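Adenylyl-sulfate kinase 1, chloroplastic (Arabidopsis thaliana, PDB 3UIE) catalyses the ATP-dependent phosphorylation of adenosine 5'-phosphosulfate to 3'-phosphoadenylyl sulfate, the activated sulfate that plants need for glucosinolate production and for reproduction. Local coordinates at residues N46-Q51 with E183-V188; R70-S73 with E77-A80; T110-C115 with F124-M129; V135-A138 with L144-L147. All blocks are in the same frame, centred on the assembly; numbering follows the deposited sequence.

Contact 1. Residues N46-Q51 with E183-V188; sequences NQMLYQ and EMAEKV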
loop_
_atom_site.group_PDB
_atom_site.type_symbol
_atom_site.label_atom_id
_atom_site.label_comp_id
_atom_site.label_asym_id
_atom_site.label_seq_id
_atom_site.Cartn_x
_atom_site.Cartn_y
_atom_site.Cartn_z
ATOM N N ASN A 46 12.081 2.126 12.881
ATOM C CA ASN A 46 11.785 3.221 11.965
ATOM C C ASN A 46 12.597 4.453 12.357
ATOM O O ASN A 46 13.197 5.106 11.513
ATOM C CB ASN A 46 10.293 3.519 12.037
ATOM C CG ASN A 46 9.819 4.503 10.968
ATOM O OD1 ASN A 46 10.542 4.836 10.039
ATOM N ND2 ASN A 46 8.593 4.956 11.110
ATOM N N GLN A 47 12.641 4.746 13.649
ATOM C CA GLN A 47 13.371 5.916 14.114
ATOM C C GLN A 47 14.850 5.812 13.747
ATOM O O GLN A 47 15.463 6.775 13.291
ATOM C CB GLN A 47 13.224 6.047 15.627
ATOM C CG GLN A 47 14.137 7.080 16.226
ATOM C CD GLN A 47 13.604 8.484 16.055
ATOM O OE1 GLN A 47 12.542 8.691 15.464
ATOM N NE2 GLN A 47 14.338 9.461 16.577
ATOM N N MET A 48 15.412 4.628 13.962
ATOM C CA MET A 48 16.836 4.388 13.748
ATOM C C MET A 48 17.169 4.444 12.253
ATOM O O MET A 48 18.182 5.026 11.850
ATOM C CB MET A 48 17.206 3.021 14.338
ATOM C CG MET A 48 18.676 2.673 14.322
ATOM S SD MET A 48 18.947 1.158 15.305
ATOM C CE MET A 48 18.389 1.714 16.902
ATOM N N LEU A 49 16.312 3.856 11.425
ATOM C CA LEU A 49 16.558 3.853 9.988
ATOM C C LEU A 49 16.391 5.253 9.408
ATOM O O LEU A 49 17.171 5.685 8.564
ATOM C CB LEU A 49 15.620 2.876 9.280
ATOM C CG LEU A 49 15.990 1.412 9.518
ATOM C CD1 LEU A 49 14.866 0.499 9.052
ATOM C CD2 LEU A 49 17.310 1.065 8.832
ATOM N N TYR A 50 15.399 5.976 9.906
ATOM C CA TYR A 50 15.176 7.349 9.442
ATOM C C TYR A 50 16.412 8.195 9.731
ATOM O O TYR A 50 16.827 8.980 8.900
ATOM C CB TYR A 50 13.954 7.979 10.106
ATOM C CG TYR A 50 13.751 9.387 9.596
ATOM C CD1 TYR A 50 13.058 9.615 8.420
ATOM C CD2 TYR A 50 14.326 10.475 10.253
ATOM C CE1 TYR A 50 12.894 10.908 7.917
ATOM C CE2 TYR A 50 14.178 11.758 9.761
ATOM C CZ TYR A 50 13.459 11.965 8.598
ATOM O OH TYR A 50 13.315 13.234 8.100
ATOM N N GLN A 51 17.018 8.022 10.907
ATOM C CA GLN A 51 18.192 8.826 11.254
ATOM C C GLN A 51 19.398 8.495 10.342
ATOM O O GLN A 51 20.254 9.339 10.094
ATOM C CB GLN A 51 18.544 8.682 12.743
ATOM C CG GLN A 51 19.831 9.391 13.148
ATOM C CD GLN A 51 19.922 9.644 14.653
ATOM O OE1 GLN A 51 18.904 9.687 15.348
ATOM N NE2 GLN A 51 21.144 9.829 15.155
ATOM N N GLU A 183 18.026 -1.666 21.644
ATOM C CA GLU A 183 19.006 -2.703 21.365
ATOM C C GLU A 183 18.440 -3.654 20.333
ATOM O O GLU A 183 19.151 -4.082 19.428
ATOM C CB GLU A 183 19.457 -3.467 22.617
ATOM C CG GLU A 183 20.435 -4.591 22.279
ATOM C CD GLU A 183 21.236 -5.089 23.473
ATOM O OE1 GLU A 183 20.839 -4.840 24.633
ATOM O OE2 GLU A 183 22.286 -5.721 23.232
ATOM N N MET A 184 17.155 -3.973 20.447
ATOM C CA MET A 184 16.553 -4.875 19.460
ATOM C C MET A 184 16.544 -4.285 18.053
ATOM O O MET A 184 16.798 -5.000 17.084
ATOM C CB MET A 184 15.152 -5.303 19.876
ATOM C CG MET A 184 15.158 -6.257 21.060
ATOM S SD MET A 184 13.513 -6.880 21.437
ATOM C CE MET A 184 12.611 -5.394 21.658
ATOM N N ALA A 185 16.235 -2.994 17.933
ATOM C CA ALA A 185 16.286 -2.346 16.631
ATOM C C ALA A 185 17.711 -2.354 16.093
ATOM O O ALA A 185 17.924 -2.504 14.891
ATOM C CB ALA A 185 15.718 -0.904 16.704
ATOM N N GLU A 186 18.694 -2.213 16.975
ATOM C CA GLU A 186 20.084 -2.230 16.529
ATOM C C GLU A 186 20.408 -3.572 15.878
ATOM O O GLU A 186 21.107 -3.615 14.871
ATOM C CB GLU A 186 21.061 -1.953 17.670
ATOM C CG GLU A 186 21.110 -0.496 18.093
ATOM C CD GLU A 186 21.922 -0.292 19.367
ATOM O OE1 GLU A 186 22.639 -1.228 19.785
ATOM O OE2 GLU A 186 21.836 0.798 19.959
ATOM N N LYS A 187 19.888 -4.656 16.452
ATOM C CA LYS A 187 20.142 -5.995 15.921
ATOM C C LYS A 187 19.506 -6.152 14.537
ATOM O O LYS A 187 20.114 -6.723 13.631
ATOM C CB LYS A 187 19.622 -7.076 16.877
ATOM C CG LYS A 187 20.316 -7.104 18.221
ATOM C CD LYS A 187 19.748 -8.210 19.105
ATOM C CE LYS A 187 20.510 -8.319 20.419
ATOM N NZ LYS A 187 21.915 -8.768 20.181
ATOM N N VAL A 188 18.286 -5.640 14.369
ATOM C CA VAL A 188 17.633 -5.660 13.069
ATOM C C VAL A 188 18.384 -4.788 12.073
ATOM O O VAL A 188 18.590 -5.189 10.944
ATOM C CB VAL A 188 16.143 -5.248 13.152
ATOM C CG1 VAL A 188 15.513 -5.249 11.772
ATOM C CG2 VAL A 188 15.410 -6.217 14.081
#
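Met48 reaches across to Ala185 and Glu186 and by itself makes nearly all of this helix-to-helix contact, a worked example of how one flexible thioether can bridge two helices that stand well apart. The nearest CA atoms, those of Met48 and Ala185, are 7.3 Å apart, and no hydrogen bond joins the two segments. Met48 CB points toward the opposite helix, and CG continues that course because it lies anti to the backbone N (chi1 -174°) while chi2 is also extended. The sulfur is the first atom to land: SD sits over the backbone of the second helix, 3.8 Å from Glu186 N. At chi3 (-61°) the chain bends, and the terminal methyl turns into the notch between two neighbouring side chains. There CE rests 3.7 Å from Ala185 CB on the buried side and equally close, 3.7 Å, to Glu186 CG on the outer side. The small Ala185 side chain probably allows the thioether to come down near the helix backbone. Glu186 starts away from the contact, yet its CG lies beside the methionine tip, and the two side chains cross at about a right angle; only the aliphatic part of Glu186 takes part. The pairing is thus apolar and partly buried, with the Glu186 side turned to solvent. It joins helix 38-51, whose first turn completes the P-loop, to helix 181-195 near the C-terminus; Met48 also packs on Ile182 and Val189, while Ala185 touches Ala44, and beneath them Asn46 and Val188 lean on strands 56-60 and 171-173 respectively.

Contact 2. Residues R70-S73 with E77-A80; sequences RDLS and EDRA. With ADX (adenosine-5'-phosphosulfate), chain D.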
loop_
_atom_site.group_PDB
_atom_site.type_symbol
_atom_site.label_atom_id
_atom_site.label_comp_id
_atom_site.label_asym_id
_atom_site.label_seq_id
_atom_site.Cartn_x
_atom_site.Cartn_y
_atom_site.Cartn_z
ATOM N N ARG A 70 -10.959 -2.275 7.570
ATOM C CA ARG A 70 -12.017 -1.920 8.503
ATOM C C ARG A 70 -13.184 -2.897 8.404
ATOM O O ARG A 70 -14.047 -2.936 9.287
ATOM C CB ARG A 70 -12.487 -0.474 8.265
ATOM C CG ARG A 70 -13.220 -0.245 6.946
ATOM C CD ARG A 70 -13.655 1.223 6.797
ATOM N NE ARG A 70 -12.523 2.143 6.911
ATOM C CZ ARG A 70 -12.632 3.468 7.002
ATOM N NH1 ARG A 70 -13.824 4.043 7.001
ATOM N NH2 ARG A 70 -11.547 4.223 7.099
ATOM N N ASP A 71 -13.220 -3.681 7.331
ATOM C CA ASP A 71 -14.314 -4.630 7.128
ATOM C C ASP A 71 -14.047 -6.006 7.741
ATOM O O ASP A 71 -14.907 -6.887 7.693
ATOM C CB ASP A 71 -14.606 -4.787 5.639
ATOM C CG ASP A 71 -13.401 -5.268 4.866
ATOM O OD1 ASP A 71 -12.273 -4.930 5.274
ATOM O OD2 ASP A 71 -13.578 -5.997 3.868
ATOM N N LEU A 72 -12.869 -6.194 8.334
ATOM C CA LEU A 72 -12.486 -7.513 8.850
ATOM C C LEU A 72 -12.688 -7.662 10.349
ATOM O O LEU A 72 -12.433 -6.738 11.114
ATOM C CB LEU A 72 -11.022 -7.797 8.518
ATOM C CG LEU A 72 -10.751 -7.807 7.015
ATOM C CD1 LEU A 72 -9.307 -8.199 6.754
ATOM C CD2 LEU A 72 -11.703 -8.768 6.341
ATOM N N SER A 73 -13.133 -8.845 10.759
ATOM C CA SER A 73 -13.288 -9.171 12.170
ATOM C C SER A 73 -12.050 -9.929 12.656
ATOM O O SER A 73 -10.982 -9.852 12.044
ATOM C CB SER A 73 -14.521 -10.042 12.368
ATOM O OG SER A 73 -14.291 -11.360 11.878
ATOM N N GLU A 77 -11.031 -16.757 9.591
ATOM C CA GLU A 77 -10.988 -16.467 8.158
ATOM C C GLU A 77 -10.641 -15.001 7.908
ATOM O O GLU A 77 -10.030 -14.659 6.892
ATOM C CB GLU A 77 -12.315 -16.821 7.481
ATOM C CG GLU A 77 -12.926 -18.132 7.953
ATOM C CD GLU A 77 -13.561 -18.013 9.328
ATOM O OE1 GLU A 77 -13.988 -16.897 9.689
ATOM O OE2 GLU A 77 -13.632 -19.029 10.050
ATOM N N ASP A 78 -11.042 -14.136 8.834
ATOM C CA ASP A 78 -10.808 -12.708 8.681
ATOM C C ASP A 78 -9.384 -12.354 9.082
ATOM O O ASP A 78 -8.813 -11.405 8.551
ATOM C CB ASP A 78 -11.831 -11.889 9.477
ATOM C CG ASP A 78 -13.152 -11.703 8.725
ATOM O OD1 ASP A 78 -13.385 -12.410 7.720
ATOM O OD2 ASP A 78 -13.959 -10.845 9.142
ATOM N N ARG A 79 -8.808 -13.113 10.015
ATOM C CA ARG A 79 -7.386 -12.966 10.325
ATOM C C ARG A 79 -6.540 -13.335 9.102
ATOM O O ARG A 79 -5.573 -12.651 8.775
ATOM C CB ARG A 79 -6.972 -13.831 11.521
ATOM C CG ARG A 79 -7.471 -13.340 12.877
ATOM C CD ARG A 79 -6.796 -14.122 13.996
ATOM N NE ARG A 79 -7.501 -14.045 15.272
ATOM C CZ ARG A 79 -7.058 -13.386 16.340
ATOM N NH1 ARG A 79 -5.906 -12.723 16.290
ATOM N NH2 ARG A 79 -7.773 -13.393 17.463
ATOM N N ALA A 80 -6.907 -14.421 8.428
ATOM C CA ALA A 80 -6.199 -14.835 7.219
ATOM C C ALA A 80 -6.279 -13.758 6.121
ATOM O O ALA A 80 -5.281 -13.446 5.462
ATOM C CB ALA A 80 -6.743 -16.169 6.711
HETATM S SB ADX D . -4.224 -10.414 13.406
HETATM O O1B ADX D . -5.312 -10.293 12.478
HETATM O O2B ADX D . -4.332 -11.720 14.095
HETATM O O3B ADX D . -2.917 -10.363 12.721
HETATM P PA ADX D . -3.917 -7.802 14.305
HETATM O O1A ADX D . -4.348 -7.284 12.958
HETATM O O2A ADX D . -2.449 -7.517 14.583
HETATM O O3A ADX D . -4.295 -9.344 14.467
HETATM O "O5'" ADX D . -4.807 -7.071 15.381
HETATM C "C5'" ADX D . -4.460 -7.150 16.731
HETATM C "C4'" ADX D . -4.946 -6.083 17.566
HETATM O "O4'" ADX D . -6.368 -6.136 17.614
HETATM C "C3'" ADX D . -4.443 -6.288 18.949
HETATM O "O3'" ADX D . -3.742 -5.148 19.339
HETATM C "C2'" ADX D . -5.575 -6.362 19.778
HETATM O "O2'" ADX D . -5.553 -5.201 20.539
HETATM C "C1'" ADX D . -6.787 -6.296 18.935
HETATM N N9 ADX D . -7.657 -7.422 19.141
HETATM C C8 ADX D . -9.001 -7.367 19.297
HETATM N N7 ADX D . -9.480 -8.621 19.384
HETATM C C5 ADX D . -8.438 -9.473 19.285
HETATM C C6 ADX D . -8.313 -10.876 19.313
HETATM N N6 ADX D . -9.476 -11.693 19.458
HETATM N N1 ADX D . -7.088 -11.447 19.197
HETATM C C2 ADX D . -5.993 -10.682 19.049
HETATM N N3 ADX D . -6.080 -9.332 19.017
HETATM C C4 ADX D . -7.274 -8.709 19.128
#
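Leu72 and Asp78 bring their CA atoms within 5.5 Å where the irregular segment 70-73 turns back against the early part of helix 76-95, and Ser73 N gives its hydrogen to the Asp78 side chain. One carboxylate oxygen does this work. Asp78 OD2 accepts from Ser73 N at 2.7 Å in a nearly straight bond, N-H...O 169°, met on the anti side and close to the carboxylate plane. The hydroxyl of the same serine reaches that oxygen too, Ser73 OG to Asp78 OD2 2.8 Å, but comes from well above the plane. Two donors from one residue therefore grip a single oxygen and probably hold the carboxylate's rotation; with chi1 near +73°, Ser73 OG is tucked between its own backbone N and carbonyl carbon, on the side of the acid. Leu72 adds an apolar touch, its CD2 lying 4.0 Å from Asp78 CG. The next helix residue, Arg79, points away from the loop and extends to the substrate. Its NH1 donates to the sulfate oxygen O2B of adenosine-5'-phosphosulfate at 2.9 Å, and NH2 lies 2.7 Å from adenine N1 near the guanidinium plane, spanning both ends of the ligand. The contact ties the loop after helix 61-64 to helix 76-95, whose later residues Asn82 and Arg85 pack on Leu72; at the outer edge Arg70 forms a salt bridge with Glu88 of the second subunit.

Contact 3. Residues T110-C115 with F124-M129; sequences TDRDAC and FVEVFM
Arg112 of helix 109-117 meets Glu126 of strand 124-129 in a buried salt bridge, within the second half of a beta-alpha-beta crossover, strand 99-103 to helix 109-117 to strand 124-129, which passes over strand 26-31 in the parallel sheet of this P-loop kinase fold. Helix and strand run roughly antiparallel, at 151°, with their segment axes 10.3 Å apart, so side chains fill the interval. At the tightly packed end the filling is apolar: Phe124 brings CE1 to 3.9 Å from Cys115 CB, while Trp29 of strand 26-31 meets the phenylalanine ring. The other end is polar and partly watery. Arg112 NE donates to Glu126 OE2 at 2.8 Å; OE2 lies at the guanidinium edge and is met nearly along its own C-O direction, and with the two planes 53° apart this is a one-oxygen pairing, not a flat two-pronged one. The arginine chain bends at chi3 (-53°); NH1 and NH2 are hydrogen-bonded to the backbone carbonyls of Ser106 and Glu164. Ser106 probably forms the phosphoserine intermediate, as in related enzymes. Replacing Arg112 by a leucine would probably leave Glu126 OE2 without its charged mate and the carbonyls of Ser106 and Glu164 without these donors. Arg116 pairs with the other carboxylate oxygen, OE1. Two waters bridge the carboxylates of Glu126 and exposed Asp113 and probably ease the repulsion between them. Water 1 donates to Glu126 OE2 at 2.7 Å and to Asp113 OD1 while accepting from Arg112 NH2; water 2 spans Asp113 OD1 and Glu126 OE1, 2.9 Å from the latter.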
loop_
_atom_site.group_PDB
_atom_site.type_symbol
_atom_site.label_atom_id
_atom_site.label_comp_id
_atom_site.label_asym_id
_atom_site.label_seq_id
_atom_site.Cartn_x
_atom_site.Cartn_y
_atom_site.Cartn_z
ATOM N N THR A 110 0.721 -20.724 8.106
ATOM C CA THR A 110 0.386 -20.842 6.688
ATOM C C THR A 110 0.167 -19.473 6.048
ATOM O O THR A 110 0.530 -19.254 4.886
ATOM C CB THR A 110 -0.865 -21.731 6.467
ATOM O OG1 THR A 110 -1.075 -21.943 5.065
ATOM C CG2 THR A 110 -2.111 -21.096 7.085
ATOM N N ASP A 111 -0.439 -18.550 6.788
ATOM C CA ASP A 111 -0.720 -17.226 6.229
ATOM C C ASP A 111 0.524 -16.349 6.161
ATOM O O ASP A 111 0.718 -15.642 5.180
ATOM C CB ASP A 111 -1.847 -16.534 6.989
ATOM C CG ASP A 111 -3.143 -17.289 6.895
ATOM O OD1 ASP A 111 -3.511 -17.689 5.770
ATOM O OD2 ASP A 111 -3.786 -17.502 7.940
ATOM N N ARG A 112 1.375 -16.394 7.189
ATOM C CA ARG A 112 2.655 -15.688 7.087
ATOM C C ARG A 112 3.519 -16.270 5.969
ATOM O O ARG A 112 4.194 -15.526 5.263
ATOM C CB ARG A 112 3.439 -15.687 8.400
ATOM C CG ARG A 112 2.727 -15.050 9.577
ATOM C CD ARG A 112 3.720 -14.850 10.742
ATOM N NE ARG A 112 4.413 -16.103 11.079
ATOM C CZ ARG A 112 3.984 -16.977 11.984
ATOM N NH1 ARG A 112 2.862 -16.744 12.669
ATOM N NH2 ARG A 112 4.674 -18.092 12.205
ATOM N N ASP A 113 3.523 -17.594 5.815
ATOM C CA ASP A 113 4.323 -18.212 4.755
ATOM C C ASP A 113 3.857 -17.784 3.368
ATOM O O ASP A 113 4.667 -17.638 2.445
ATOM C CB ASP A 113 4.326 -19.745 4.864
ATOM C CG ASP A 113 5.010 -20.240 6.136
ATOM O OD1 ASP A 113 5.728 -19.454 6.807
ATOM O OD2 ASP A 113 4.829 -21.427 6.461
ATOM N N ALA A 114 2.555 -17.578 3.216
ATOM C CA ALA A 114 2.030 -17.130 1.930
ATOM C C ALA A 114 2.484 -15.702 1.618
ATOM O O ALA A 114 2.758 -15.374 0.470
ATOM C CB ALA A 114 0.512 -17.244 1.893
ATOM N N CYS A 115 2.604 -14.864 2.644
ATOM C CA CYS A 115 3.117 -13.513 2.437
ATOM C C CYS A 115 4.565 -13.577 1.979
ATOM O O CYS A 115 4.986 -12.821 1.107
ATOM C CB CYS A 115 3.023 -12.679 3.718
ATOM S SG CYS A 115 1.340 -12.355 4.217
ATOM N N PHE A 124 11.942 -10.823 2.189
ATOM C CA PHE A 124 10.999 -10.977 3.290
ATOM C C PHE A 124 11.761 -11.409 4.533
ATOM O O PHE A 124 12.336 -12.494 4.571
ATOM C CB PHE A 124 9.944 -12.014 2.920
ATOM C CG PHE A 124 8.836 -12.157 3.923
ATOM C CD1 PHE A 124 7.680 -11.411 3.787
ATOM C CD2 PHE A 124 8.933 -13.063 4.978
ATOM C CE1 PHE A 124 6.639 -11.544 4.673
ATOM C CE2 PHE A 124 7.888 -13.204 5.874
ATOM C CZ PHE A 124 6.732 -12.432 5.711
ATOM N N VAL A 125 11.790 -10.542 5.537
ATOM C CA VAL A 125 12.543 -10.798 6.754
ATOM C C VAL A 125 11.567 -11.009 7.887
ATOM O O VAL A 125 10.979 -10.052 8.389
ATOM C CB VAL A 125 13.457 -9.616 7.096
ATOM C CG1 VAL A 125 14.301 -9.932 8.350
ATOM C CG2 VAL A 125 14.346 -9.278 5.890
ATOM N N GLU A 126 11.393 -12.263 8.291
ATOM C CA GLU A 126 10.431 -12.585 9.339
ATOM C C GLU A 126 11.074 -12.389 10.704
ATOM O O GLU A 126 12.092 -13.001 11.015
ATOM C CB GLU A 126 9.944 -14.023 9.163
ATOM C CG GLU A 126 8.744 -14.403 10.007
ATOM C CD GLU A 126 8.186 -15.758 9.615
ATOM O OE1 GLU A 126 8.896 -16.505 8.911
ATOM O OE2 GLU A 126 7.035 -16.070 10.000
ATOM N N VAL A 127 10.460 -11.543 11.518
ATOM C CA VAL A 127 10.997 -11.166 12.816
ATOM C C VAL A 127 10.036 -11.635 13.906
ATOM O O VAL A 127 8.890 -11.204 13.939
ATOM C CB VAL A 127 11.187 -9.629 12.900
ATOM C CG1 VAL A 127 11.665 -9.216 14.279
ATOM C CG2 VAL A 127 12.161 -9.164 11.819
ATOM N N PHE A 128 10.493 -12.552 14.765
ATOM C CA PHE A 128 9.634 -13.133 15.794
ATOM C C PHE A 128 9.897 -12.441 17.123
ATOM O O PHE A 128 11.024 -12.456 17.626
ATOM C CB PHE A 128 9.926 -14.644 15.927
ATOM C CG PHE A 128 9.092 -15.360 16.969
ATOM C CD1 PHE A 128 7.794 -14.964 17.259
ATOM C CD2 PHE A 128 9.623 -16.443 17.661
ATOM C CE1 PHE A 128 7.043 -15.639 18.212
ATOM C CE2 PHE A 128 8.878 -17.114 18.623
ATOM C CZ PHE A 128 7.582 -16.709 18.901
ATOM N N MET A 129 8.856 -11.837 17.696
ATOM C CA MET A 129 8.938 -11.332 19.057
ATOM C C MET A 129 8.719 -12.505 20.016
ATOM O O MET A 129 7.586 -12.822 20.397
ATOM C CB MET A 129 7.907 -10.234 19.300
ATOM C CG MET A 129 7.996 -9.049 18.307
ATOM S SD MET A 129 9.675 -8.386 18.122
ATOM C CE MET A 129 9.904 -7.613 19.724
HETATM O O HOH W 1 6.147 -18.540 9.563
HETATM O O HOH W 2 7.296 -17.098 6.557
#

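Contact 4. Residues V135-A138 with L144-L147; sequences VCEA and LYKL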
loop_
_atom_site.group_PDB
_atom_site.type_symbol
_atom_site.label_atom_id
_atom_site.label_comp_id
_atom_site.label_asym_id
_atom_site.label_seq_id
_atom_site.Cartn_x
_atom_site.Cartn_y
_atom_site.Cartn_z
ATOM N N VAL A 135 4.621 -13.341 30.092
ATOM C CA VAL A 135 5.162 -11.986 30.109
ATOM C C VAL A 135 4.248 -10.984 29.388
ATOM O O VAL A 135 4.061 -9.862 29.857
ATOM C CB VAL A 135 6.580 -11.947 29.488
ATOM C CG1 VAL A 135 7.074 -10.508 29.337
ATOM C CG2 VAL A 135 7.544 -12.768 30.325
ATOM N N CYS A 136 3.682 -11.384 28.244
ATOM C CA CYS A 136 2.757 -10.507 27.527
ATOM C C CYS A 136 1.564 -10.211 28.417
ATOM O O CYS A 136 1.065 -9.085 28.468
ATOM C CB CYS A 136 2.261 -11.167 26.244
ATOM S SG CYS A 136 3.562 -11.485 25.061
ATOM N N GLU A 137 1.102 -11.241 29.114
ATOM C CA GLU A 137 -0.100 -11.114 29.942
ATOM C C GLU A 137 0.154 -10.271 31.201
ATOM O O GLU A 137 -0.747 -9.584 31.693
ATOM C CB GLU A 137 -0.641 -12.501 30.309
ATOM C CG GLU A 137 -1.977 -12.484 31.017
ATOM C CD GLU A 137 -2.650 -13.841 31.009
ATOM O OE1 GLU A 137 -2.044 -14.808 30.493
ATOM O OE2 GLU A 137 -3.788 -13.941 31.520
ATOM N N ALA A 138 1.378 -10.319 31.721
ATOM C CA ALA A 138 1.749 -9.441 32.828
ATOM C C ALA A 138 1.831 -7.983 32.351
ATOM O O ALA A 138 1.476 -7.058 33.079
ATOM C CB ALA A 138 3.064 -9.894 33.474
ATOM N N LEU A 144 -6.428 -6.400 27.452
ATOM C CA LEU A 144 -7.099 -7.358 26.582
ATOM C C LEU A 144 -7.079 -8.780 27.117
ATOM O O LEU A 144 -8.061 -9.510 26.976
ATOM C CB LEU A 144 -6.481 -7.338 25.182
ATOM C CG LEU A 144 -6.711 -6.048 24.399
ATOM C CD1 LEU A 144 -5.912 -6.092 23.116
ATOM C CD2 LEU A 144 -8.188 -5.863 24.121
ATOM N N TYR A 145 -5.953 -9.197 27.685
ATOM C CA TYR A 145 -5.862 -10.541 28.226
ATOM C C TYR A 145 -6.879 -10.746 29.347
ATOM O O TYR A 145 -7.526 -11.789 29.425
ATOM C CB TYR A 145 -4.441 -10.851 28.711
ATOM C CG TYR A 145 -3.475 -11.136 27.586
ATOM C CD1 TYR A 145 -3.456 -12.376 26.958
ATOM C CD2 TYR A 145 -2.590 -10.162 27.139
ATOM C CE1 TYR A 145 -2.572 -12.639 25.913
ATOM C CE2 TYR A 145 -1.706 -10.418 26.098
ATOM C CZ TYR A 145 -1.703 -11.653 25.492
ATOM O OH TYR A 145 -0.824 -11.911 24.461
ATOM N N LYS A 146 -7.024 -9.757 30.214
ATOM C CA LYS A 146 -7.974 -9.910 31.319
ATOM C C LYS A 146 -9.414 -10.000 30.807
ATOM O O LYS A 146 -10.218 -10.778 31.321
ATOM C CB LYS A 146 -7.817 -8.790 32.350
ATOM C CG LYS A 146 -7.958 -7.402 31.775
ATOM C CD LYS A 146 -7.543 -6.338 32.783
ATOM C CE LYS A 146 -6.060 -6.427 33.111
ATOM N NZ LYS A 146 -5.602 -5.268 33.925
ATOM N N LEU A 147 -9.729 -9.214 29.783
ATOM C CA LEU A 147 -11.051 -9.268 29.162
ATOM C C LEU A 147 -11.252 -10.633 28.497
ATOM O O LEU A 147 -12.332 -11.220 28.572
ATOM C CB LEU A 147 -11.210 -8.136 28.145
ATOM C CG LEU A 147 -11.346 -6.728 28.728
ATOM C CD1 LEU A 147 -11.077 -5.663 27.687
ATOM C CD2 LEU A 147 -12.728 -6.539 29.332
#
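Helices 133-139 and 144-149, two consecutive short helices joined by a short loop beside the nucleotide site, follow strand 124-129 in the chain, and Tyr145 of the second wedges its ring against Cys136 and Glu137 of the first. The backbones are near at this point, with 6.0 Å between Glu137 CA and Tyr145 CA. The ring takes a CH-pi contact: Glu137 CA stands over one face of Tyr145, 4.2 Å from the ring centroid and displaced toward the rim. Further along the ring, Cys136 CB packs 4.0 Å from Tyr145 CE2 and 3.6 Å from Tyr145 OH. Glu137 CG comes 3.7 Å from Tyr145 CB; the acid's CG is anti to its backbone N (chi1 -173°) and its chain stays extended, which carries CG past the root of the ring at a slant, while the carboxylate goes on to a salt bridge with Arg149. Tyr145 OH is hydrogen-bonded to Ser34 O of the P-loop. A valine in place of Tyr145 would probably open a gap over Cys136 and Glu137 and leave the Ser34 carbonyl without this bond. Near the start of helix 144-149, Tyr145 N donates to Asp140 OD1, and Phe156 meets the tyrosine ring edge-to-face. Leu33 also touches Tyr145, so the two helices pack against the loop that follows strand 26-31.

How the contacts relate
The four contacts illustrate how chemistry follows place in one fold. Contact 3 is the most central, a buried mix of salt bridge, aromatic packing and bound water between helix and sheet; contact 4 is also buried but lies farther out and relies on aromatic and apolar packing. Contact 1 is partly buried, without hydrogen bonds and essentially van der Waals packing, whereas contact 2 is a surface contact held by hydrogen bonds to one carboxylate. Contacts 1 and 2 lie on opposite sides of the chain's centre, yet each touches the second subunit. Contact 3 meets both, through Met129 with Met184 and Asp111 with Ala80, and its strand 124-129 leads on into helix 133-139 of contact 4.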